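Local coordinates for protein methyltransferase (Streptomyces avermitilis, PDB 3GIW) that binds S-adenosyl-L-homocysteine and probably transfers methyl groups from S-adenosyl-L-methionine to a substrate not yet identified, at residues A[123-126]-A[132-135]; A[97-100]-A[105-108]; A[215-218]-A[223-226]; A[24-29]-A[39-44]. All coordinates share one frame; numbering follows the deposited sequence. Where two conformers were deposited one is given.

Contact 1: A[123-126]-A[132-135]; sequences GLLA and RTAY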
loop_
_atom_site.group_PDB
_atom_site.type_symbol
_atom_site.label_atom_id
_atom_site.label_comp_id
_atom_site.label_asym_id
_atom_site.label_seq_id
_atom_site.Cartn_x
_atom_site.Cartn_y
_atom_site.Cartn_z
ATOM N N GLY A 123 -5.849 16.218 5.329
ATOM C CA GLY A 123 -6.896 15.189 5.182
ATOM C C GLY A 123 -6.619 13.889 5.919
ATOM O O GLY A 123 -7.542 13.221 6.382
ATOM N N LEU A 124 -5.340 13.542 6.034
ATOM C CA LEU A 124 -4.931 12.377 6.819
ATOM C C LEU A 124 -5.141 12.626 8.316
ATOM O O LEU A 124 -5.407 11.689 9.063
ATOM C CB LEU A 124 -3.465 12.009 6.536
ATOM C CG LEU A 124 -3.150 11.689 5.072
ATOM C CD1 LEU A 124 -1.646 11.422 4.956
ATOM C CD2 LEU A 124 -3.977 10.515 4.565
ATOM N N LEU A 125 -4.966 13.875 8.741
ATOM C CA LEU A 125 -5.056 14.255 10.142
ATOM C C LEU A 125 -6.491 14.546 10.636
ATOM O O LEU A 125 -6.709 14.703 11.857
ATOM C CB LEU A 125 -4.140 15.476 10.383
ATOM C CG LEU A 125 -2.637 15.268 10.148
ATOM C CD1 LEU A 125 -1.835 16.554 10.360
ATOM C CD2 LEU A 125 -2.108 14.141 11.035
ATOM N N ALA A 126 -7.448 14.609 9.714
ATOM C CA ALA A 126 -8.854 14.878 10.037
ATOM C C ALA A 126 -9.548 13.628 10.601
ATOM O O ALA A 126 -10.201 12.872 9.874
ATOM C CB ALA A 126 -9.596 15.389 8.820
ATOM N N ARG A 132 -7.764 8.732 16.676
ATOM C CA ARG A 132 -6.535 9.517 16.518
ATOM C C ARG A 132 -5.883 9.163 15.196
ATOM O O ARG A 132 -5.856 8.006 14.834
ATOM C CB ARG A 132 -5.488 9.219 17.594
ATOM C CG ARG A 132 -5.963 9.201 19.040
ATOM C CD ARG A 132 -4.842 8.665 19.945
ATOM N NE ARG A 132 -5.219 8.698 21.360
ATOM C CZ ARG A 132 -4.421 8.359 22.381
ATOM N NH1 ARG A 132 -3.177 7.934 22.161
ATOM N NH2 ARG A 132 -4.868 8.452 23.637
ATOM N N THR A 133 -5.309 10.145 14.524
ATOM C CA THR A 133 -4.436 9.887 13.369
ATOM C C THR A 133 -3.190 10.766 13.442
ATOM O O THR A 133 -3.193 11.858 14.050
ATOM C CB THR A 133 -5.149 10.117 12.022
ATOM O OG1 THR A 133 -5.399 11.518 11.858
ATOM C CG2 THR A 133 -6.439 9.337 11.943
ATOM N N ALA A 134 -2.158 10.323 12.757
ATOM C CA ALA A 134 -0.912 11.065 12.670
ATOM C C ALA A 134 -0.232 10.761 11.322
ATOM O O ALA A 134 -0.554 9.758 10.674
ATOM C CB ALA A 134 0.007 10.673 13.838
ATOM N N TYR A 135 0.687 11.633 10.938
ATOM C CA TYR A 135 1.474 11.482 9.726
ATOM C C TYR A 135 2.933 11.651 10.056
ATOM O O TYR A 135 3.314 12.613 10.767
ATOM C CB TYR A 135 1.078 12.491 8.621
ATOM C CG TYR A 135 1.962 12.344 7.400
ATOM C CD1 TYR A 135 1.836 11.236 6.569
ATOM C CD2 TYR A 135 2.999 13.258 7.119
ATOM C CE1 TYR A 135 2.678 11.036 5.497
ATOM C CE2 TYR A 135 3.875 13.046 6.026
ATOM C CZ TYR A 135 3.700 11.941 5.208
ATOM O OH TYR A 135 4.497 11.663 4.129
HETATM O O HOH W 1 -5.075 13.920 13.829
#
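T133, on outermost strand 132-137 of a Rossmann-type methyltransferase sheet, meets L124 and L125 on the short helix 122-125, part of the beta-alpha-beta crossover from the neighbouring parallel strand 107-112. The T133 hydroxyl donates to the main-chain carbonyl of L124, with OG1 to O at 2.8 Å. It arrives in the carbonyl plane on a lone pair, the C=O...OG1 angle being 131°. A chi1 of 69° lodges OG1 between the backbone N and the carbonyl carbon of its own residue and turns it to the helix, where it also lies 3.2 Å from L125 CA. With a valine here the hydroxyl is gone, and L124 O would probably be left without this donor. Beside the direct bond, one water gives hydrogen bonds to two main-chain oxygens, L125 O at 2.7 Å and T133 O at 2.8 Å, so helix and strand are joined both directly and through solvent. The next residue, A134, turns its methyl away from the helix; its CA instead receives the L125 methyl CD2 at 3.7 Å. Y135 comes back to the helix side and is buried, its side chain also touching Y110 and D112 of strand 107-112, the latter an S-adenosyl-L-homocysteine-binding residue. Having CG anti to the backbone N (chi1 177°) sends the ring past L124, whose methyl CD1 approaches it obliquely and stops 3.8 Å from Y135 CD1.

Contact 2: A[97-100]-A[105-108]; sequences EIAQ and ESRV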
loop_
_atom_site.group_PDB
_atom_site.type_symbol
_atom_site.label_atom_id
_atom_site.label_comp_id
_atom_site.label_asym_id
_atom_site.label_seq_id
_atom_site.Cartn_x
_atom_site.Cartn_y
_atom_site.Cartn_z
ATOM N N GLU A 97 -10.676 6.695 7.323
ATOM C CA GLU A 97 -12.097 7.002 7.151
ATOM C C GLU A 97 -12.880 5.687 7.116
ATOM O O GLU A 97 -13.973 5.594 7.696
ATOM C CB GLU A 97 -12.289 7.860 5.893
ATOM C CG GLU A 97 -11.637 9.225 6.056
ATOM C CD GLU A 97 -11.400 9.986 4.744
ATOM O OE1 GLU A 97 -11.713 9.514 3.661
ATOM O OE2 GLU A 97 -10.839 11.097 4.822
ATOM N N ILE A 98 -12.303 4.665 6.490
ATOM C CA ILE A 98 -12.922 3.329 6.479
ATOM C C ILE A 98 -12.933 2.751 7.903
ATOM O O ILE A 98 -13.982 2.311 8.399
ATOM C CB ILE A 98 -12.205 2.386 5.502
ATOM C CG1 ILE A 98 -12.400 2.856 4.067
ATOM C CG2 ILE A 98 -12.716 0.930 5.671
ATOM C CD1 ILE A 98 -11.442 2.167 3.105
ATOM N N ALA A 99 -11.778 2.766 8.572
ATOM C CA ALA A 99 -11.664 2.184 9.916
ATOM C C ALA A 99 -12.574 2.912 10.899
ATOM O O ALA A 99 -13.274 2.293 11.697
ATOM C CB ALA A 99 -10.212 2.245 10.393
ATOM N N GLN A 100 -12.569 4.236 10.852
ATOM C CA GLN A 100 -13.351 5.036 11.813
ATOM C C GLN A 100 -14.877 4.998 11.587
ATOM O O GLN A 100 -15.656 5.204 12.533
ATOM C CB GLN A 100 -12.799 6.474 11.904
ATOM C CG GLN A 100 -11.430 6.534 12.645
ATOM C CD GLN A 100 -10.817 7.916 12.740
ATOM O OE1 GLN A 100 -11.316 8.877 12.143
ATOM N NE2 GLN A 100 -9.769 8.034 13.531
ATOM N N GLU A 105 -13.282 5.012 17.438
ATOM C CA GLU A 105 -12.091 5.094 18.274
ATOM C C GLU A 105 -10.809 4.601 17.587
ATOM O O GLU A 105 -9.720 4.692 18.168
ATOM C CB GLU A 105 -12.330 4.343 19.606
ATOM C CG GLU A 105 -12.351 2.818 19.562
ATOM C CD GLU A 105 -13.655 2.201 19.063
ATOM O OE1 GLU A 105 -14.563 2.949 18.633
ATOM O OE2 GLU A 105 -13.762 0.935 19.115
ATOM N N SER A 106 -10.930 4.108 16.357
ATOM C CA SER A 106 -9.754 3.596 15.632
ATOM C C SER A 106 -8.641 4.657 15.487
ATOM O O SER A 106 -8.896 5.869 15.390
ATOM C CB SER A 106 -10.113 2.990 14.255
ATOM O OG SER A 106 -11.106 1.970 14.336
ATOM N N ARG A 107 -7.409 4.154 15.481
ATOM C CA ARG A 107 -6.188 4.964 15.436
ATOM C C ARG A 107 -5.350 4.561 14.213
ATOM O O ARG A 107 -5.208 3.362 13.948
ATOM C CB ARG A 107 -5.357 4.717 16.694
ATOM C CG ARG A 107 -6.089 4.971 18.000
ATOM C CD ARG A 107 -5.369 4.308 19.156
ATOM N NE ARG A 107 -5.848 4.826 20.449
ATOM C CZ ARG A 107 -5.470 4.375 21.646
ATOM N NH1 ARG A 107 -4.593 3.383 21.762
ATOM N NH2 ARG A 107 -5.970 4.928 22.740
ATOM N N VAL A 108 -4.802 5.543 13.488
ATOM C CA VAL A 108 -4.029 5.267 12.268
ATOM C C VAL A 108 -2.816 6.175 12.219
ATOM O O VAL A 108 -2.920 7.392 12.444
ATOM C CB VAL A 108 -4.875 5.489 10.982
ATOM C CG1 VAL A 108 -4.060 5.183 9.749
ATOM C CG2 VAL A 108 -6.164 4.666 11.055
#
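Packing of a helix on the loop that leads into the next strand of a beta-alpha-beta unit brings A99 and Q100 of helix 95-102 against S106, just before strand 107-112; the unit starts from strand 81-85, and the contact is buried. A99 and S106 point at each other, with A99 CB 3.9 Å from S106 CB, a short reach that suits two small residues where the chain doubles back. The A99 methyl also touches F82, so it meets strand 81-85 as well as the approach to strand 107-112. Q100 adds the polar half. Its chain runs out straight beyond CG (chi2 179°), passing S106 with CG 4.1 Å from S106 CB, and this carries the amide to the strand entrance. There NE2 donates to the main-chain O of S106 at 3.0 Å, nearly straight at 163°. The oxygen lies close to the plane of the Q100 amide, while the donor is tilted 35° from the carbonyl plane of S106. The S106 hydroxyl turns to A103 O, its bond partner in the intervening turn. The Q100 amide has further partners: NE2 bonds S127 OG, and OE1 accepts from T128 N. A leucine here lacks the amide, and S106 O would probably lose this donor, and S127 and T128 their bonds to it. One buried amide, with two bonds at NE2 and one at OE1, thus ties a helix, a strand entrance and a loop together.

Contact 3: A[215-218]-A[223-226]; sequences REYA and PMRL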
loop_
_atom_site.group_PDB
_atom_site.type_symbol
_atom_site.label_atom_id
_atom_site.label_comp_id
_atom_site.label_asym_id
_atom_site.label_seq_id
_atom_site.Cartn_x
_atom_site.Cartn_y
_atom_site.Cartn_z
ATOM N N ARG A 215 10.325 -1.407 -16.994
ATOM C CA ARG A 215 11.480 -0.776 -17.594
ATOM C C ARG A 215 11.276 0.734 -17.812
ATOM O O ARG A 215 12.268 1.487 -17.723
ATOM C CB ARG A 215 11.927 -1.525 -18.847
ATOM C CG ARG A 215 12.390 -2.958 -18.483
ATOM C CD ARG A 215 13.065 -3.712 -19.595
ATOM N NE ARG A 215 12.186 -4.165 -20.676
ATOM C CZ ARG A 215 11.473 -5.299 -20.652
ATOM N NH1 ARG A 215 11.430 -6.077 -19.584
ATOM N NH2 ARG A 215 10.776 -5.624 -21.728
ATOM N N GLU A 216 10.029 1.186 -18.013
ATOM C CA GLU A 216 9.755 2.626 -18.036
ATOM C C GLU A 216 9.983 3.253 -16.659
ATOM O O GLU A 216 10.517 4.361 -16.552
ATOM C CB GLU A 216 8.322 2.892 -18.503
ATOM C CG GLU A 216 7.994 2.489 -19.943
ATOM C CD GLU A 216 8.734 3.284 -20.989
ATOM O OE1 GLU A 216 8.999 4.467 -20.743
ATOM O OE2 GLU A 216 9.059 2.703 -22.056
ATOM N N TYR A 217 9.564 2.585 -15.591
ATOM C CA TYR A 217 9.920 3.043 -14.222
ATOM C C TYR A 217 11.433 3.116 -13.965
ATOM O O TYR A 217 11.914 4.133 -13.483
ATOM C CB TYR A 217 9.270 2.155 -13.153
ATOM C CG TYR A 217 7.818 2.451 -12.812
ATOM C CD1 TYR A 217 7.487 3.408 -11.848
ATOM C CD2 TYR A 217 6.800 1.717 -13.386
ATOM C CE1 TYR A 217 6.152 3.674 -11.511
ATOM C CE2 TYR A 217 5.479 1.949 -13.033
ATOM C CZ TYR A 217 5.153 2.953 -12.115
ATOM O OH TYR A 217 3.823 3.160 -11.757
ATOM N N ALA A 218 12.162 2.063 -14.325
ATOM C CA ALA A 218 13.634 2.057 -14.176
ATOM C C ALA A 218 14.280 3.184 -14.974
ATOM O O ALA A 218 15.213 3.812 -14.474
ATOM C CB ALA A 218 14.221 0.703 -14.553
ATOM N N PRO A 223 13.547 2.036 -10.101
ATOM C CA PRO A 223 13.581 0.616 -10.464
ATOM C C PRO A 223 12.652 -0.240 -9.587
ATOM O O PRO A 223 12.406 0.072 -8.404
ATOM C CB PRO A 223 15.047 0.234 -10.268
ATOM C CG PRO A 223 15.552 1.198 -9.244
ATOM C CD PRO A 223 14.827 2.505 -9.547
HETATM N N MSE A 224 12.103 -1.286 -10.193
HETATM C CA MSE A 224 11.163 -2.169 -9.549
HETATM C C MSE A 224 11.710 -3.582 -9.398
HETATM O O MSE A 224 12.521 -4.037 -10.206
HETATM C CB MSE A 224 9.916 -2.278 -10.407
HETATM C CG MSE A 224 9.207 -0.969 -10.621
HETATM SE SE MSE A 224 7.534 -1.336 -11.443
HETATM C CE MSE A 224 6.624 -1.992 -9.902
ATOM N N ARG A 225 11.235 -4.266 -8.380
ATOM C CA ARG A 225 11.441 -5.679 -8.203
ATOM C C ARG A 225 10.051 -6.330 -8.181
ATOM O O ARG A 225 9.348 -6.247 -7.182
ATOM C CB ARG A 225 12.204 -5.992 -6.927
ATOM C CG ARG A 225 12.357 -7.483 -6.673
ATOM C CD ARG A 225 13.097 -8.198 -7.828
ATOM N NE ARG A 225 13.695 -9.412 -7.303
ATOM C CZ ARG A 225 13.110 -10.601 -7.257
ATOM N NH1 ARG A 225 11.930 -10.833 -7.793
ATOM N NH2 ARG A 225 13.757 -11.618 -6.688
ATOM N N LEU A 226 9.675 -6.933 -9.306
ATOM C CA LEU A 226 8.448 -7.716 -9.433
ATOM C C LEU A 226 8.715 -9.144 -9.011
ATOM O O LEU A 226 9.797 -9.683 -9.277
ATOM C CB LEU A 226 7.877 -7.578 -10.866
ATOM C CG LEU A 226 7.567 -6.131 -11.271
ATOM C CD1 LEU A 226 7.090 -6.161 -12.712
ATOM C CD2 LEU A 226 6.550 -5.424 -10.351
#
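The selenium of M224, a selenomethionine, rests against the ring of Y217 in a Met-aromatic contact. SE lies 4.3 Å from the ring centroid and 34° off the ring normal, so it approaches obliquely, nearer to one side of the ring: Y217 CD2 is 3.7 Å away and Y217 CG 4.0 Å. M224 was modelled in two conformers, and these distances belong to one of them. Its chain runs extended through chi2 and then bends at chi3 (76°), which turns the methyl CE away from the ring. Nearer the backbone the two side chains still touch, with M224 CG 4.0 Å from Y217 CB. Next to this pair the chain folds back closely after the helix, bringing A218 CA within 4.0 Å of P223 CA. The methyl A218 CB only loosely meets the pyrrolidine ring at P223 CB, 4.4 Å away, where both residues are exposed. M224 also touches H171 and F172, and its side chain comes within about 3 Å of an unidentified bound ligand. Y217 and M224 join the C-terminal part of helix 207-219 to the loop leading to helix 229-234, while M48 of helix 39-51 packs against Y217.

Contact 4: A[24-29]-A[39-44]; sequences SARIYD and PADKEA
D41 OD2 is gripped twice: it accepts from Y38 N, just ahead of helix 39-51, and from a water at 2.8 Å that in turn accepts from R26 NH1 at 2.8 Å. The other carboxylate oxygen, OD1, takes the main-chain N-H of H23, just ahead of helix 24-31, so this buried acid fastens the starts of both helices. No direct salt bridge joins it to R26, since R26 NH1 stays 4.8 Å from D41 OD2; the guanidinium and carboxylate planes stand 70° apart. The opposite charges may still favour each other through the water. R26 instead lays its aliphatic part across the carboxylate, with CB 3.4 Å from D41 OD2 and CD 3.6 Å from the same oxygen. Its extended chain carries the guanidinium on past the acid, and NH2 there forms a salt bridge with D114 and a hydrogen bond to I17 O. Helices 24-31 and 39-51 belong to the N-terminal part of this Rossmann-type methyltransferase; the segments 24-29 and 39-44 cross at -67°, their axes 8.6 Å apart at closest. One turn along helix 39-51 from D41 the chemistry becomes apolar. I27 reaches over with its longer branch: with CG1 anti to the carbonyl carbon (chi1 -67°), CD1 is led to A44 CB at 3.7 Å, while CG1 skims D41 O at 3.9 Å. Y28, next along helix 24-31, binds S-adenosyl-L-homocysteine, and its OH hydrogen-bonds N62 ND2.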
loop_
_atom_site.group_PDB
_atom_site.type_symbol
_atom_site.label_atom_id
_atom_site.label_comp_id
_atom_site.label_asym_id
_atom_site.label_seq_id
_atom_site.Cartn_x
_atom_site.Cartn_y
_atom_site.Cartn_z
ATOM N N SER A 24 6.508 8.005 -8.040
ATOM C CA SER A 24 5.563 6.890 -8.116
ATOM C C SER A 24 4.154 7.242 -7.560
ATOM O O SER A 24 3.121 6.870 -8.158
ATOM C CB SER A 24 6.106 5.614 -7.453
ATOM O OG SER A 24 6.373 5.789 -6.093
ATOM N N ALA A 25 4.072 7.932 -6.420
ATOM C CA ALA A 25 2.766 8.222 -5.829
ATOM C C ALA A 25 1.942 9.132 -6.714
ATOM O O ALA A 25 0.711 9.064 -6.748
ATOM C CB ALA A 25 2.955 8.867 -4.471
ATOM N N ARG A 26 2.623 10.056 -7.386
ATOM C CA ARG A 26 1.989 11.032 -8.256
ATOM C C ARG A 26 1.534 10.415 -9.590
ATOM O O ARG A 26 0.474 10.772 -10.116
ATOM C CB ARG A 26 2.944 12.222 -8.508
ATOM C CG ARG A 26 3.442 12.899 -7.208
ATOM C CD ARG A 26 4.534 13.924 -7.462
ATOM N NE ARG A 26 5.386 14.085 -6.266
ATOM C CZ ARG A 26 6.366 14.993 -6.188
ATOM N NH1 ARG A 26 6.620 15.778 -7.236
ATOM N NH2 ARG A 26 7.082 15.106 -5.078
ATOM N N ILE A 27 2.335 9.493 -10.141
ATOM C CA ILE A 27 1.870 8.732 -11.315
ATOM C C ILE A 27 0.596 7.958 -10.969
ATOM O O ILE A 27 -0.377 7.951 -11.739
ATOM C CB ILE A 27 2.969 7.729 -11.796
ATOM C CG1 ILE A 27 4.188 8.480 -12.350
ATOM C CG2 ILE A 27 2.402 6.748 -12.839
ATOM C CD1 ILE A 27 5.444 7.614 -12.518
ATOM N N TYR A 28 0.603 7.298 -9.815
ATOM C CA TYR A 28 -0.563 6.505 -9.396
ATOM C C TYR A 28 -1.795 7.431 -9.307
ATOM O O TYR A 28 -2.892 7.124 -9.838
ATOM C CB TYR A 28 -0.246 5.848 -8.061
ATOM C CG TYR A 28 -1.308 4.972 -7.460
ATOM C CD1 TYR A 28 -2.236 5.482 -6.577
ATOM C CD2 TYR A 28 -1.333 3.601 -7.697
ATOM C CE1 TYR A 28 -3.188 4.657 -5.990
ATOM C CE2 TYR A 28 -2.253 2.779 -7.091
ATOM C CZ TYR A 28 -3.174 3.306 -6.239
ATOM O OH TYR A 28 -4.079 2.434 -5.645
ATOM N N ASP A 29 -1.630 8.588 -8.655
ATOM C CA ASP A 29 -2.744 9.503 -8.537
ATOM C C ASP A 29 -3.251 9.996 -9.898
ATOM O O ASP A 29 -4.461 10.057 -10.114
ATOM C CB ASP A 29 -2.383 10.694 -7.634
ATOM C CG ASP A 29 -3.595 11.406 -7.080
ATOM O OD1 ASP A 29 -4.414 10.755 -6.417
ATOM O OD2 ASP A 29 -3.703 12.623 -7.289
ATOM N N PRO A 39 3.397 17.662 -14.834
ATOM C CA PRO A 39 3.602 17.163 -16.194
ATOM C C PRO A 39 4.542 15.952 -16.327
ATOM O O PRO A 39 4.272 15.062 -17.149
ATOM C CB PRO A 39 4.143 18.404 -16.940
ATOM C CG PRO A 39 3.571 19.556 -16.189
ATOM C CD PRO A 39 3.529 19.136 -14.751
ATOM N N ALA A 40 5.638 15.909 -15.571
ATOM C CA ALA A 40 6.534 14.727 -15.615
ATOM C C ALA A 40 5.810 13.415 -15.242
ATOM O O ALA A 40 6.113 12.345 -15.797
ATOM C CB ALA A 40 7.745 14.924 -14.736
ATOM N N ASP A 41 4.867 13.501 -14.302
ATOM C CA ASP A 41 4.072 12.325 -13.884
ATOM C C ASP A 41 3.077 11.889 -14.954
ATOM O O ASP A 41 2.899 10.699 -15.227
ATOM C CB ASP A 41 3.345 12.631 -12.588
ATOM C CG ASP A 41 4.276 13.072 -11.494
ATOM O OD1 ASP A 41 5.202 12.302 -11.154
ATOM O OD2 ASP A 41 4.036 14.203 -10.998
ATOM N N LYS A 42 2.408 12.853 -15.577
ATOM C CA LYS A 42 1.523 12.563 -16.717
ATOM C C LYS A 42 2.282 11.915 -17.889
ATOM O O LYS A 42 1.809 10.967 -18.515
ATOM C CB LYS A 42 0.842 13.850 -17.196
ATOM C CG LYS A 42 0.037 13.681 -18.464
ATOM C CD LYS A 42 -0.774 14.951 -18.713
ATOM C CE LYS A 42 -1.907 14.729 -19.675
ATOM N NZ LYS A 42 -1.524 14.074 -20.920
ATOM N N GLU A 43 3.467 12.428 -18.206
ATOM C CA GLU A 43 4.231 11.900 -19.326
ATOM C C GLU A 43 4.606 10.439 -19.060
ATOM O O GLU A 43 4.515 9.585 -19.960
ATOM C CB GLU A 43 5.493 12.733 -19.542
ATOM C CG GLU A 43 6.359 12.344 -20.768
ATOM C CD GLU A 43 7.348 11.207 -20.520
ATOM O OE1 GLU A 43 7.729 10.936 -19.362
ATOM O OE2 GLU A 43 7.767 10.579 -21.516
ATOM N N ALA A 44 5.057 10.158 -17.838
ATOM C CA ALA A 44 5.352 8.786 -17.416
ATOM C C ALA A 44 4.113 7.891 -17.494
ATOM O O ALA A 44 4.164 6.812 -18.107
ATOM C CB ALA A 44 5.953 8.789 -16.008
HETATM O O HOH W 2 6.440 15.292 -9.947
#

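Contacts 1 and 2 hold neighbouring strands of one sheet: R132 O and A134 N probably bond V108 N and O, each at 3.0 Å. In contact 1 the strand side chain donates to a helix carbonyl; in contact 2 the helix side chain donates to the carbonyl before the strand. Contact 2 is buried, contact 1 only partly, with a water also bridging its main chains. Contact 3 lies far off, its centre about 31 Å from that of contact 1; contact 4 comes within about 9 Å of contact 1 at the nearest atoms. Contacts 3 and 4 touch, Y217 OH lying 4.0 Å from I27 CG2. Contact 4 is a buried helix pair centred on a carboxylate; contact 3, partly exposed, relies on selenium, ring and small apolar groups.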